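Local coordinates for heat shock protein 16 (Schizosaccharomyces pombe, PDB 3W1Z) that probably acts as a chaperone of the small heat shock protein family, binding unfolded proteins under stress, and assembles into a 16-subunit oligomer, at residues I39-H42 / T47-V50; G69-S74 / V126-V131. All coordinates share one frame; numbering follows the deposited sequence.

Interaction 1: I39-H42 / T47-V50; sequences IDVH and TVSV
Val41 and Val48 stand side by side on one face of a beta hairpin, pointing the same way. With chi1 of Val41 at -176°, its CG1 swings away from the backbone N and comes alongside CG2 of Val48, 4.1 Å off. Val50 flanks Val41 on the same face: its CG2 lies 4.4 Å from CG2 of Val41, while its CG1 makes a loose contact, 4.5 Å, with CB of Ile39. The other face is polar. There OG of Ser49 sits 3.5 Å from CB of His42, and the imidazole leads away from the neighbouring strand.

Between the faces, His42 and Ser49 form an antiparallel hydrogen-bonded pair: His42 N gives a nearly straight bond of 2.9 Å to Ser49 O (177° at the hydrogen), and Ser49 N returns a more bent one, also 2.9 Å, to His42 O. Val41 and Val50 are the adjacent non-hydrogen-bonded pair.

On its outer side strand 39-43 pairs antiparallel with a strand of a second subunit, whose Arg95 N binds Asp40 OD1. The chemistry is thus divided: Ile39 and Val50 pack on Ile104 and Val41 on Trp92 of the second subunit, while backbone and carboxylate polar groups tie the hairpin edge to that subunit.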
loop_
_atom_site.group_PDB
_atom_site.type_symbol
_atom_site.label_atom_id
_atom_site.label_comp_id
_atom_site.label_asym_id
_atom_site.label_seq_id
_atom_site.Cartn_x
_atom_site.Cartn_y
_atom_site.Cartn_z
ATOM N N ILE B 39 -18.547 4.287 -20.285
ATOM C CA ILE B 39 -18.250 5.370 -21.216
ATOM C C ILE B 39 -16.875 5.275 -21.873
ATOM O O ILE B 39 -15.929 4.722 -21.310
ATOM C CB ILE B 39 -18.371 6.760 -20.545
ATOM C CG1 ILE B 39 -17.266 6.957 -19.506
ATOM C CG2 ILE B 39 -19.749 6.948 -19.923
ATOM C CD1 ILE B 39 -17.223 8.350 -18.924
ATOM N N ASP B 40 -16.786 5.823 -23.081
ATOM C CA ASP B 40 -15.514 6.018 -23.764
ATOM C C ASP B 40 -15.328 7.509 -24.005
ATOM O O ASP B 40 -16.223 8.174 -24.520
ATOM C CB ASP B 40 -15.499 5.278 -25.102
ATOM C CG ASP B 40 -15.114 3.820 -24.962
ATOM O OD1 ASP B 40 -15.045 3.329 -23.817
ATOM O OD2 ASP B 40 -14.891 3.163 -26.002
ATOM N N VAL B 41 -14.172 8.039 -23.622
ATOM C CA VAL B 41 -13.883 9.446 -23.860
ATOM C C VAL B 41 -12.763 9.596 -24.880
ATOM O O VAL B 41 -11.682 9.032 -24.715
ATOM C CB VAL B 41 -13.497 10.183 -22.565
ATOM C CG1 VAL B 41 -13.312 11.668 -22.839
ATOM C CG2 VAL B 41 -14.554 9.967 -21.497
ATOM N N HIS B 42 -13.032 10.351 -25.940
ATOM C CA HIS B 42 -12.032 10.602 -26.970
ATOM C C HIS B 42 -11.783 12.093 -27.118
ATOM O O HIS B 42 -12.712 12.894 -27.040
ATOM C CB HIS B 42 -12.476 10.016 -28.309
ATOM C CG HIS B 42 -12.568 8.517 -28.311
ATOM N ND1 HIS B 42 -13.570 7.839 -27.667
ATOM C CD2 HIS B 42 -11.770 7.584 -28.882
ATOM C CE1 HIS B 42 -13.391 6.533 -27.838
ATOM N NE2 HIS B 42 -12.312 6.358 -28.568
ATOM N N THR B 47 -12.303 18.698 -31.006
ATOM C CA THR B 47 -13.453 18.401 -30.148
ATOM C C THR B 47 -13.151 17.326 -29.108
ATOM O O THR B 47 -12.057 16.762 -29.076
ATOM C CB THR B 47 -14.670 17.934 -30.970
ATOM O OG1 THR B 47 -14.300 16.812 -31.781
ATOM C CG2 THR B 47 -15.180 19.051 -31.862
ATOM N N VAL B 48 -14.137 17.050 -28.259
ATOM C CA VAL B 48 -14.079 15.911 -27.348
ATOM C C VAL B 48 -15.420 15.180 -27.339
ATOM O O VAL B 48 -16.472 15.783 -27.112
ATOM C CB VAL B 48 -13.659 16.311 -25.909
ATOM C CG1 VAL B 48 -14.445 17.513 -25.420
ATOM C CG2 VAL B 48 -13.824 15.134 -24.956
ATOM N N SER B 49 -15.374 13.879 -27.606
ATOM C CA SER B 49 -16.583 13.073 -27.707
ATOM C C SER B 49 -16.702 12.077 -26.559
ATOM O O SER B 49 -15.724 11.436 -26.171
ATOM C CB SER B 49 -16.615 12.334 -29.046
ATOM O OG SER B 49 -15.474 11.507 -29.198
ATOM N N VAL B 50 -17.912 11.958 -26.021
ATOM C CA VAL B 50 -18.195 11.000 -24.962
ATOM C C VAL B 50 -19.264 10.012 -25.413
ATOM O O VAL B 50 -20.374 10.405 -25.774
ATOM C CB VAL B 50 -18.669 11.697 -23.674
ATOM C CG1 VAL B 50 -18.985 10.668 -22.599
ATOM C CG2 VAL B 50 -17.616 12.679 -23.184
#

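Interaction 2: G69-S74 / V126-V131; sequences GKLTIS and VTLPKV
Leu71 and Val126 reach toward each other tip to tip, with CD2 of Leu71 3.8 Å from CG1 of Val126. The same leucine methyl also lies 4.1 Å from CD1 of Leu128, so one branch of Leu71 touches both Val126 and Leu128. All three side chains are buried, and the contact is wholly apolar. In Leu71, CG is anti to the backbone N (chi1 -175°), which carries the branched end out toward the other strand. Val126 and Leu128 are two apart on their strand and both point to this side, whereas Thr127 between them points away.

The nearest CA atoms, those of Leu71 and Val126, are 9.3 Å apart, a spacing bridged by side chains: the strands belong to different sheets, 70-77 to one and 123-129 to the other. They face each other across the beta sandwich of the alpha-crystallin domain, and this contact is part of its core.

Further out, backbone hydrogen bonding with Ile104 holds Leu71 in its own sheet, and Val64 packs against its side chain. Leu128 also packs against Tyr66, Ile110, Ile115 and Val48. On the outward side of each sheet, Thr72 OG1 bonds with Thr103 OG1 and Thr127 OG1 with Glu116 O.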
loop_
_atom_site.group_PDB
_atom_site.type_symbol
_atom_site.label_atom_id
_atom_site.label_comp_id
_atom_site.label_asym_id
_atom_site.label_seq_id
_atom_site.Cartn_x
_atom_site.Cartn_y
_atom_site.Cartn_z
ATOM N N GLY B 69 -17.606 23.102 -16.441
ATOM C CA GLY B 69 -16.590 22.088 -16.652
ATOM C C GLY B 69 -16.974 20.669 -16.271
ATOM O O GLY B 69 -16.133 19.771 -16.309
ATOM N N LYS B 70 -18.232 20.451 -15.901
ATOM C CA LYS B 70 -18.681 19.108 -15.536
ATOM C C LYS B 70 -19.903 18.649 -16.328
ATOM O O LYS B 70 -20.971 19.255 -16.254
ATOM C CB LYS B 70 -18.947 19.006 -14.030
ATOM C CG LYS B 70 -17.700 19.174 -13.175
ATOM C CD LYS B 70 -17.939 18.747 -11.735
ATOM C CE LYS B 70 -16.684 18.933 -10.894
ATOM N NZ LYS B 70 -16.834 18.375 -9.523
ATOM N N LEU B 71 -19.733 17.568 -17.085
ATOM C CA LEU B 71 -20.812 17.004 -17.885
ATOM C C LEU B 71 -21.528 15.891 -17.127
ATOM O O LEU B 71 -20.889 14.980 -16.592
ATOM C CB LEU B 71 -20.270 16.467 -19.210
ATOM C CG LEU B 71 -21.305 15.939 -20.205
ATOM C CD1 LEU B 71 -22.166 17.076 -20.739
ATOM C CD2 LEU B 71 -20.630 15.187 -21.344
ATOM N N THR B 72 -22.854 15.968 -17.088
ATOM C CA THR B 72 -23.663 14.977 -16.391
ATOM C C THR B 72 -24.705 14.343 -17.308
ATOM O O THR B 72 -25.490 15.040 -17.960
ATOM C CB THR B 72 -24.376 15.582 -15.165
ATOM O OG1 THR B 72 -23.401 16.021 -14.211
ATOM C CG2 THR B 72 -25.287 14.553 -14.512
ATOM N N ILE B 73 -24.696 13.015 -17.355
ATOM C CA ILE B 73 -25.710 12.255 -18.069
ATOM C C ILE B 73 -26.523 11.473 -17.052
ATOM O O ILE B 73 -25.978 10.646 -16.329
ATOM C CB ILE B 73 -25.086 11.247 -19.052
ATOM C CG1 ILE B 73 -24.134 11.947 -20.027
ATOM C CG2 ILE B 73 -26.174 10.490 -19.795
ATOM C CD1 ILE B 73 -22.678 11.901 -19.603
ATOM N N SER B 74 -27.824 11.727 -16.988
ATOM C CA SER B 74 -28.653 11.032 -16.010
ATOM C C SER B 74 -29.960 10.535 -16.607
ATOM O O SER B 74 -30.328 10.907 -17.719
ATOM C CB SER B 74 -28.916 11.915 -14.787
ATOM O OG SER B 74 -29.615 13.092 -15.145
ATOM N N VAL B 126 -22.120 12.488 -26.813
ATOM C CA VAL B 126 -22.066 13.919 -26.552
ATOM C C VAL B 126 -20.819 14.494 -27.212
ATOM O O VAL B 126 -19.749 13.887 -27.168
ATOM C CB VAL B 126 -22.040 14.221 -25.041
ATOM C CG1 VAL B 126 -22.091 15.723 -24.793
ATOM C CG2 VAL B 126 -23.197 13.528 -24.342
ATOM N N THR B 127 -20.964 15.658 -27.835
ATOM C CA THR B 127 -19.847 16.302 -28.514
ATOM C C THR B 127 -19.605 17.711 -27.985
ATOM O O THR B 127 -20.451 18.594 -28.130
ATOM C CB THR B 127 -20.072 16.360 -30.035
ATOM O OG1 THR B 127 -21.474 16.488 -30.304
ATOM C CG2 THR B 127 -19.556 15.092 -30.696
ATOM N N LEU B 128 -18.443 17.913 -27.373
ATOM C CA LEU B 128 -18.085 19.216 -26.829
ATOM C C LEU B 128 -16.925 19.818 -27.617
ATOM O O LEU B 128 -15.800 19.327 -27.548
ATOM C CB LEU B 128 -17.717 19.107 -25.345
ATOM C CG LEU B 128 -18.707 18.416 -24.399
ATOM C CD1 LEU B 128 -18.455 16.914 -24.328
ATOM C CD2 LEU B 128 -18.650 19.034 -23.011
ATOM N N PRO B 129 -17.202 20.878 -28.388
ATOM C CA PRO B 129 -16.159 21.525 -29.189
ATOM C C PRO B 129 -15.186 22.295 -28.307
ATOM O O PRO B 129 -15.630 23.046 -27.443
ATOM C CB PRO B 129 -16.944 22.498 -30.082
ATOM C CG PRO B 129 -18.404 22.348 -29.696
ATOM C CD PRO B 129 -18.447 21.660 -28.378
ATOM N N LYS B 130 -13.887 22.134 -28.532
ATOM C CA LYS B 130 -12.898 22.864 -27.748
ATOM C C LYS B 130 -12.494 24.159 -28.434
ATOM O O LYS B 130 -12.289 24.197 -29.647
ATOM C CB LYS B 130 -11.649 22.017 -27.495
ATOM C CG LYS B 130 -11.875 20.781 -26.646
ATOM C CD LYS B 130 -10.578 20.010 -26.474
ATOM C CE LYS B 130 -9.926 19.741 -27.819
ATOM N NZ LYS B 130 -8.691 18.920 -27.696
ATOM N N VAL B 131 -12.386 25.221 -27.644
ATOM C CA VAL B 131 -11.848 26.482 -28.131
ATOM C C VAL B 131 -10.526 26.763 -27.420
ATOM O O VAL B 131 -10.397 26.529 -26.218
ATOM C CB VAL B 131 -12.848 27.645 -27.933
ATOM C CG1 VAL B 131 -14.110 27.396 -28.742
ATOM C CG2 VAL B 131 -13.189 27.823 -26.461
#

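How the interactions relate
Interactions 1 and 2 have their centres about 9 Å apart and share a sheet, in which strands 47-53 and 123-129 are antiparallel neighbours. Two probable backbone hydrogen bonds join them directly: Val50 N to Val126 O and Val48 N to Leu128 O, each 2.9 Å. Thr47 CG2 packs on Pro129 CA at 3.8 Å beyond the second of these. Interaction 1 pairs strands within that sheet, at the edge the second subunit extends; interaction 2 connects the sheet to the opposing one. Strand 47-53 therefore lies between the subunit-pairing edge and the strand carrying Val126 and Leu128, and Val48, which touches Leu128, belongs to both apolar clusters.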